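Nucleoporin NUP159 (Saccharomyces cerevisiae, PDB 1XIP) helps build the nuclear pore complex, and its N-terminal beta-propeller domain, the part described here, functions in mRNA export by tethering the helicase Dbp5 to the pore. Local coordinates at residues D16-K20 against S320-V324; L363-Y367 against I377-F381; S103-A107 against K127-Q131. Residues are numbered along the deposited sequence.

Interaction 1. Residues D16-K20 against S320-V324; sequences DFGFK and SERAV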
loop_
_atom_site.group_PDB
_atom_site.type_symbol
_atom_site.label_atom_id
_atom_site.label_comp_id
_atom_site.label_asym_id
_atom_site.label_seq_id
_atom_site.Cartn_x
_atom_site.Cartn_y
_atom_site.Cartn_z
ATOM N N ASP A 16 12.900 17.874 12.954
ATOM C CA ASP A 16 11.877 17.419 13.897
ATOM C C ASP A 16 11.318 16.042 13.532
ATOM O O ASP A 16 10.485 15.502 14.244
ATOM C CB ASP A 16 10.731 18.427 13.976
ATOM C CG ASP A 16 11.206 19.836 14.234
ATOM O OD1 ASP A 16 10.586 20.767 13.680
ATOM O OD2 ASP A 16 12.173 20.116 14.982
ATOM N N PHE A 17 11.775 15.496 12.411
ATOM C CA PHE A 17 11.288 14.221 11.913
ATOM C C PHE A 17 12.428 13.254 11.780
ATOM O O PHE A 17 13.513 13.619 11.304
ATOM C CB PHE A 17 10.631 14.383 10.545
ATOM C CG PHE A 17 9.208 14.823 10.615
ATOM C CD1 PHE A 17 8.845 16.131 10.253
ATOM C CD2 PHE A 17 8.216 13.947 11.060
ATOM C CE1 PHE A 17 7.507 16.552 10.330
ATOM C CE2 PHE A 17 6.883 14.357 11.141
ATOM C CZ PHE A 17 6.529 15.659 10.776
ATOM N N GLY A 18 12.177 12.014 12.190
ATOM C CA GLY A 18 13.103 10.932 11.929
ATOM C C GLY A 18 12.547 9.560 12.232
ATOM O O GLY A 18 11.566 9.418 12.979
ATOM N N PHE A 19 13.187 8.547 11.651
ATOM C CA PHE A 19 12.896 7.164 11.962
ATOM C C PHE A 19 13.937 6.610 12.927
ATOM O O PHE A 19 15.111 6.967 12.857
ATOM C CB PHE A 19 12.862 6.340 10.690
ATOM C CG PHE A 19 11.722 6.684 9.771
ATOM C CD1 PHE A 19 10.467 6.082 9.929
ATOM C CD2 PHE A 19 11.900 7.592 8.734
ATOM C CE1 PHE A 19 9.409 6.388 9.061
ATOM C CE2 PHE A 19 10.867 7.899 7.878
ATOM C CZ PHE A 19 9.613 7.293 8.035
ATOM N N LYS A 20 13.483 5.767 13.849
ATOM C CA LYS A 20 14.366 5.025 14.740
ATOM C C LYS A 20 14.228 3.548 14.403
ATOM O O LYS A 20 13.142 2.979 14.540
ATOM C CB LYS A 20 13.994 5.274 16.202
ATOM C CG LYS A 20 15.195 5.352 17.129
ATOM C CD LYS A 20 15.542 3.984 17.751
ATOM C CE LYS A 20 17.027 3.912 18.164
ATOM N NZ LYS A 20 17.245 4.005 19.655
ATOM N N SER A 320 20.946 8.487 9.402
ATOM C CA SER A 320 20.513 7.396 10.283
ATOM C C SER A 320 18.998 7.435 10.571
ATOM O O SER A 320 18.426 6.465 11.082
ATOM C CB SER A 320 21.307 7.416 11.593
ATOM O OG SER A 320 21.411 8.729 12.114
ATOM N N GLU A 321 18.362 8.557 10.222
ATOM C CA GLU A 321 16.949 8.812 10.523
ATOM C C GLU A 321 16.010 8.513 9.350
ATOM O O GLU A 321 14.816 8.829 9.413
ATOM C CB GLU A 321 16.763 10.264 10.964
ATOM C CG GLU A 321 16.562 10.430 12.452
ATOM C CD GLU A 321 17.854 10.725 13.181
ATOM O OE1 GLU A 321 18.373 11.857 13.040
ATOM O OE2 GLU A 321 18.349 9.822 13.897
ATOM N N ARG A 322 16.555 7.918 8.285
ATOM C CA ARG A 322 15.755 7.515 7.123
ATOM C C ARG A 322 15.370 6.047 7.224
ATOM O O ARG A 322 16.198 5.204 7.563
ATOM C CB ARG A 322 16.497 7.760 5.802
ATOM C CG ARG A 322 17.593 8.812 5.850
ATOM C CD ARG A 322 17.646 9.724 4.633
ATOM N NE ARG A 322 17.924 11.108 5.021
ATOM C CZ ARG A 322 18.526 12.010 4.240
ATOM N NH1 ARG A 322 18.925 11.685 3.011
ATOM N NH2 ARG A 322 18.725 13.246 4.691
ATOM N N ALA A 323 14.105 5.754 6.943
ATOM C CA ALA A 323 13.631 4.376 6.842
ATOM C C ALA A 323 13.868 3.855 5.438
ATOM O O ALA A 323 13.432 4.453 4.442
ATOM C CB ALA A 323 12.165 4.271 7.211
ATOM N N VAL A 324 14.584 2.745 5.375
ATOM C CA VAL A 324 14.992 2.126 4.126
ATOM C C VAL A 324 14.874 0.633 4.345
ATOM O O VAL A 324 15.075 0.145 5.463
ATOM C CB VAL A 324 16.466 2.534 3.727
ATOM C CG1 VAL A 324 17.514 1.991 4.732
ATOM C CG2 VAL A 324 16.790 2.100 2.315
#
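Phe19 dominates this contact. With chi1 at -67° (m) and chi2 at -86°, its ring stands beside the loop 320-324, and the methyl of Ala323 settles on one ring face: a CH-pi contact with CB 3.5 Å from the centroid and 11° off the ring normal. Phe19 CD2 also lies 3.4 Å from Ala323 N. Beside it, Phe19 N donates to Glu321 O (2.8 Å, 162°). Here the strand 18-26 forms one margin of a propeller sheet; its other flank pairs with strand 374-381, where Phe19 also touches Val378 and Leu380. Glu321 adopts chi1 of -104°, between wells, and lays its aliphatic part over Gly18, CG to CA 3.5 Å. A beta carbon on Gly18 would clash with that CG, so glycine leaves room for the glutamate. Arg322 points away from the strand, its guanidinium held by Glu315 in a salt bridge and by Pro316 O. Phe17 (chi1 -83°, m) sends its ring away from the loop, onto Ile288 and Ile314.

Interaction 2. Residues L363-Y367 against I377-F381; sequences LPLVY and IVGLF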
loop_
_atom_site.group_PDB
_atom_site.type_symbol
_atom_site.label_atom_id
_atom_site.label_comp_id
_atom_site.label_asym_id
_atom_site.label_seq_id
_atom_site.Cartn_x
_atom_site.Cartn_y
_atom_site.Cartn_z
ATOM N N LEU A 363 5.725 7.347 20.197
ATOM C CA LEU A 363 5.705 7.304 18.734
ATOM C C LEU A 363 4.965 6.087 18.135
ATOM O O LEU A 363 4.984 5.000 18.717
ATOM C CB LEU A 363 7.159 7.356 18.204
ATOM C CG LEU A 363 8.320 6.686 18.991
ATOM C CD1 LEU A 363 8.136 5.163 19.083
ATOM C CD2 LEU A 363 9.692 7.023 18.374
ATOM N N PRO A 364 4.319 6.285 16.978
ATOM C CA PRO A 364 3.669 5.190 16.268
ATOM C C PRO A 364 4.736 4.317 15.592
ATOM O O PRO A 364 5.813 4.815 15.233
ATOM C CB PRO A 364 2.817 5.897 15.208
ATOM C CG PRO A 364 2.864 7.372 15.556
ATOM C CD PRO A 364 4.136 7.577 16.295
ATOM N N LEU A 365 4.443 3.030 15.427
ATOM C CA LEU A 365 5.419 2.100 14.910
ATOM C C LEU A 365 4.936 1.602 13.580
ATOM O O LEU A 365 3.802 1.165 13.459
ATOM C CB LEU A 365 5.643 0.942 15.883
ATOM C CG LEU A 365 6.182 1.256 17.286
ATOM C CD1 LEU A 365 6.479 -0.029 18.062
ATOM C CD2 LEU A 365 7.415 2.148 17.260
ATOM N N VAL A 366 5.790 1.711 12.570
ATOM C CA VAL A 366 5.492 1.200 11.246
ATOM C C VAL A 366 6.185 -0.149 11.059
ATOM O O VAL A 366 7.425 -0.249 11.125
ATOM C CB VAL A 366 5.976 2.195 10.143
ATOM C CG1 VAL A 366 5.559 1.724 8.767
ATOM C CG2 VAL A 366 5.464 3.609 10.413
ATOM N N TYR A 367 5.386 -1.188 10.859
ATOM C CA TYR A 367 5.897 -2.521 10.534
ATOM C C TYR A 367 5.897 -2.664 9.031
ATOM O O TYR A 367 4.863 -2.352 8.369
ATOM C CB TYR A 367 4.984 -3.596 11.101
ATOM C CG TYR A 367 5.012 -3.770 12.597
ATOM C CD1 TYR A 367 5.066 -2.670 13.470
ATOM C CD2 TYR A 367 4.940 -5.044 13.157
ATOM C CE1 TYR A 367 5.062 -2.851 14.843
ATOM C CE2 TYR A 367 4.923 -5.225 14.524
ATOM C CZ TYR A 367 4.986 -4.135 15.362
ATOM O OH TYR A 367 4.978 -4.348 16.728
ATOM N N ILE A 377 10.726 -3.133 12.014
ATOM C CA ILE A 377 9.969 -2.166 12.811
ATOM C C ILE A 377 10.719 -0.849 12.880
ATOM O O ILE A 377 11.900 -0.810 13.241
ATOM C CB ILE A 377 9.669 -2.667 14.248
ATOM C CG1 ILE A 377 8.792 -3.922 14.231
ATOM C CG2 ILE A 377 8.987 -1.553 15.067
ATOM C CD1 ILE A 377 8.464 -4.446 15.620
ATOM N N VAL A 378 10.010 0.226 12.550
ATOM C CA VAL A 378 10.596 1.553 12.468
ATOM C C VAL A 378 9.709 2.558 13.238
ATOM O O VAL A 378 8.533 2.751 12.918
ATOM C CB VAL A 378 10.790 1.961 10.969
ATOM C CG1 VAL A 378 11.258 3.335 10.858
ATOM C CG2 VAL A 378 11.795 1.062 10.292
ATOM N N GLY A 379 10.260 3.168 14.272
ATOM C CA GLY A 379 9.524 4.183 15.001
ATOM C C GLY A 379 9.700 5.547 14.365
ATOM O O GLY A 379 10.828 6.003 14.200
ATOM N N LEU A 380 8.600 6.198 13.993
ATOM C CA LEU A 380 8.689 7.561 13.472
ATOM C C LEU A 380 8.496 8.548 14.602
ATOM O O LEU A 380 7.463 8.536 15.265
ATOM C CB LEU A 380 7.679 7.824 12.342
ATOM C CG LEU A 380 7.609 9.279 11.821
ATOM C CD1 LEU A 380 8.907 9.755 11.126
ATOM C CD2 LEU A 380 6.388 9.490 10.906
ATOM N N PHE A 381 9.500 9.395 14.821
ATOM C CA PHE A 381 9.472 10.297 15.960
ATOM C C PHE A 381 9.094 11.741 15.610
ATOM O O PHE A 381 9.208 12.170 14.447
ATOM C CB PHE A 381 10.774 10.215 16.773
ATOM C CG PHE A 381 11.959 10.887 16.123
ATOM C CD1 PHE A 381 12.083 12.289 16.112
ATOM C CD2 PHE A 381 12.982 10.123 15.561
ATOM C CE1 PHE A 381 13.200 12.925 15.519
ATOM C CE2 PHE A 381 14.107 10.743 14.972
ATOM C CZ PHE A 381 14.210 12.150 14.950
#
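Two arms of the antiparallel beta hairpin formed by strands 365-370 and 374-381 meet here, the inner strands of a four-stranded propeller blade. Val366 and Val378 form the hydrogen-bonded pair and satisfy each other fully: Val366 N donates to Val378 O, and Val378 N to Val366 O, both at 3.0 Å. Further along, Leu380 N reaches Pro364 O at 3.3 Å, a weak bond beyond the last paired residue, Leu365, where proline has no amide hydrogen to give. Leu365 with Gly379 and Tyr367 with Ile377 are non-hydrogen-bonded pairs, so their backbone polar groups turn outward: Leu365 and Tyr367 bond to Asp343 and Ala341 of strand 337-343, Ile377 and Gly379 to strand 18-26. The Tyr367 hydroxyl is satisfied by the Asp343 carboxylate. On the same face Leu365 CD2 lies 3.7 Å from Gly379 CA, space that a side chain on Gly379 would crowd. Ile377 lies over the Tyr367 ring in a CH-pi contact, its CG1 3.8 Å from the ring centroid and 5° off the normal.

Interaction 3. Residues S103-A107 against K127-Q131; sequences STRNA and KPVFQ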
loop_
_atom_site.group_PDB
_atom_site.type_symbol
_atom_site.label_atom_id
_atom_site.label_comp_id
_atom_site.label_asym_id
_atom_site.label_seq_id
_atom_site.Cartn_x
_atom_site.Cartn_y
_atom_site.Cartn_z
ATOM N N SER A 103 -7.123 -12.929 0.723
ATOM C CA SER A 103 -7.444 -13.027 -0.674
ATOM C C SER A 103 -6.235 -13.435 -1.479
ATOM O O SER A 103 -5.138 -12.898 -1.291
ATOM C CB SER A 103 -7.954 -11.697 -1.172
ATOM O OG SER A 103 -8.594 -11.855 -2.409
ATOM N N THR A 104 -6.427 -14.419 -2.349
ATOM C CA THR A 104 -5.493 -14.660 -3.448
ATOM C C THR A 104 -5.984 -13.883 -4.672
ATOM O O THR A 104 -6.917 -13.078 -4.585
ATOM C CB THR A 104 -5.394 -16.182 -3.806
ATOM O OG1 THR A 104 -6.644 -16.636 -4.352
ATOM C CG2 THR A 104 -5.171 -17.060 -2.567
ATOM N N ARG A 105 -5.378 -14.153 -5.818
ATOM C CA ARG A 105 -5.819 -13.559 -7.063
ATOM C C ARG A 105 -7.190 -14.109 -7.489
ATOM O O ARG A 105 -7.964 -13.414 -8.177
ATOM C CB ARG A 105 -4.770 -13.789 -8.152
ATOM C CG ARG A 105 -3.779 -12.631 -8.304
ATOM C CD ARG A 105 -2.368 -13.035 -8.713
ATOM N NE ARG A 105 -2.175 -13.215 -10.168
ATOM C CZ ARG A 105 -2.591 -12.365 -11.140
ATOM N NH1 ARG A 105 -3.279 -11.253 -10.850
ATOM N NH2 ARG A 105 -2.330 -12.640 -12.413
ATOM N N ASN A 106 -7.503 -15.333 -7.055
ATOM C CA ASN A 106 -8.657 -16.058 -7.589
ATOM C C ASN A 106 -9.840 -16.253 -6.651
ATOM O O ASN A 106 -10.957 -16.541 -7.118
ATOM C CB ASN A 106 -8.209 -17.395 -8.164
ATOM C CG ASN A 106 -7.130 -17.227 -9.203
ATOM O OD1 ASN A 106 -7.398 -16.817 -10.330
ATOM N ND2 ASN A 106 -5.876 -17.490 -8.811
ATOM N N ALA A 107 -9.604 -16.075 -5.349
ATOM C CA ALA A 107 -10.636 -16.270 -4.334
ATOM C C ALA A 107 -10.379 -15.492 -3.045
ATOM O O ALA A 107 -9.247 -15.151 -2.736
ATOM C CB ALA A 107 -10.805 -17.771 -4.032
ATOM N N LYS A 127 -12.700 -13.235 -12.834
ATOM C CA LYS A 127 -11.383 -12.934 -13.405
ATOM C C LYS A 127 -10.362 -12.565 -12.294
ATOM O O LYS A 127 -10.749 -11.985 -11.274
ATOM C CB LYS A 127 -11.492 -11.795 -14.434
ATOM C CG LYS A 127 -12.259 -12.151 -15.720
ATOM C CD LYS A 127 -11.354 -12.216 -16.955
ATOM C CE LYS A 127 -11.181 -13.650 -17.451
ATOM N NZ LYS A 127 -12.310 -14.087 -18.308
ATOM N N PRO A 128 -9.075 -12.895 -12.492
ATOM C CA PRO A 128 -8.001 -12.530 -11.542
ATOM C C PRO A 128 -8.037 -11.072 -11.078
ATOM O O PRO A 128 -8.396 -10.162 -11.824
ATOM C CB PRO A 128 -6.725 -12.772 -12.350
ATOM C CG PRO A 128 -7.091 -13.853 -13.310
ATOM C CD PRO A 128 -8.547 -13.658 -13.640
ATOM N N VAL A 129 -7.637 -10.853 -9.841
ATOM C CA VAL A 129 -7.761 -9.542 -9.230
ATOM C C VAL A 129 -6.386 -8.919 -9.011
ATOM O O VAL A 129 -5.429 -9.637 -8.721
ATOM C CB VAL A 129 -8.564 -9.662 -7.924
ATOM C CG1 VAL A 129 -8.375 -8.450 -7.035
ATOM C CG2 VAL A 129 -10.037 -9.876 -8.244
ATOM N N PHE A 130 -6.287 -7.597 -9.179
ATOM C CA PHE A 130 -5.027 -6.854 -9.015
ATOM C C PHE A 130 -4.927 -6.162 -7.641
ATOM O O PHE A 130 -3.836 -6.034 -7.071
ATOM C CB PHE A 130 -4.902 -5.749 -10.086
ATOM C CG PHE A 130 -4.597 -6.245 -11.472
ATOM C CD1 PHE A 130 -3.897 -7.448 -11.684
ATOM C CD2 PHE A 130 -4.998 -5.488 -12.586
ATOM C CE1 PHE A 130 -3.616 -7.906 -12.986
ATOM C CE2 PHE A 130 -4.719 -5.923 -13.896
ATOM C CZ PHE A 130 -4.027 -7.142 -14.098
ATOM N N GLN A 131 -6.064 -5.665 -7.154
ATOM C CA GLN A 131 -6.090 -4.831 -5.961
ATOM C C GLN A 131 -7.391 -4.925 -5.201
ATOM O O GLN A 131 -8.463 -4.962 -5.802
ATOM C CB GLN A 131 -5.821 -3.365 -6.308
ATOM C CG GLN A 131 -5.279 -2.562 -5.107
ATOM C CD GLN A 131 -5.175 -1.094 -5.388
ATOM O OE1 GLN A 131 -4.426 -0.691 -6.261
ATOM N NE2 GLN A 131 -5.934 -0.287 -4.660
#
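Neighbouring blades of the beta-propeller meet here: 103-107 is the turn between strands 99-104 and 107-112, whereas 127-131 leads into the first, edge strand, 129-134, of the next blade. Ser103 OG donates to Thr104 O (3.0 Å). Thr104 then organises the turn. Its OG1 accepts from Asn106 N (3.1 Å), an ST turn, and from Ala107 N (3.2 Å), an ST motif. With the turn so held, Arg105 O faces the other blade and accepts from Val129 N (3.1 Å, 138°); Pro128 CA adds a CA-H...O contact to Arg105 O at 3.5 Å. The Arg105 side chain runs along the same segment, with Pro128 CB over one face of its guanidinium, 4.1 Å from Arg105 NH1. Arg105 NH1 also makes a weak hydrogen bond to Val129 O at 3.4 Å and lies near the plane of the Phe130 ring, 3.9 Å from Phe130 CD1. There the chain turns a corner, and Phe130 and Gln131 form a classic beta bulge against strand 138-143. Asn106 adds a looser touch, its OD1 to Pro128 CG at 4.2 Å. Ala107 then resumes the sheet and closes the hairpin, Ala107 O accepting from Thr104 N at 2.9 Å.

How the interactions relate
From the N terminus, residues 16-20 enter strand 18-26, but their partner in interaction 1 arrives only at 320-324, closing a loop that spans most of the propeller. Interaction 3 opens and closes within that loop, joining two consecutive blades across a short span. Interaction 2 follows both in sequence, its hairpin arms ten residues apart. No two of the contacts cross along the chain. Interactions 1 and 2 share a sheet: strand 374-381 pairs with 18-26, Lys20 N lying 2.7 Å from Gly379 O, so an early strand and the C-terminal ones complete one blade. Interaction 3 lies on the opposite side of the chain's centre, its centre about 35 Å from that of interaction 1.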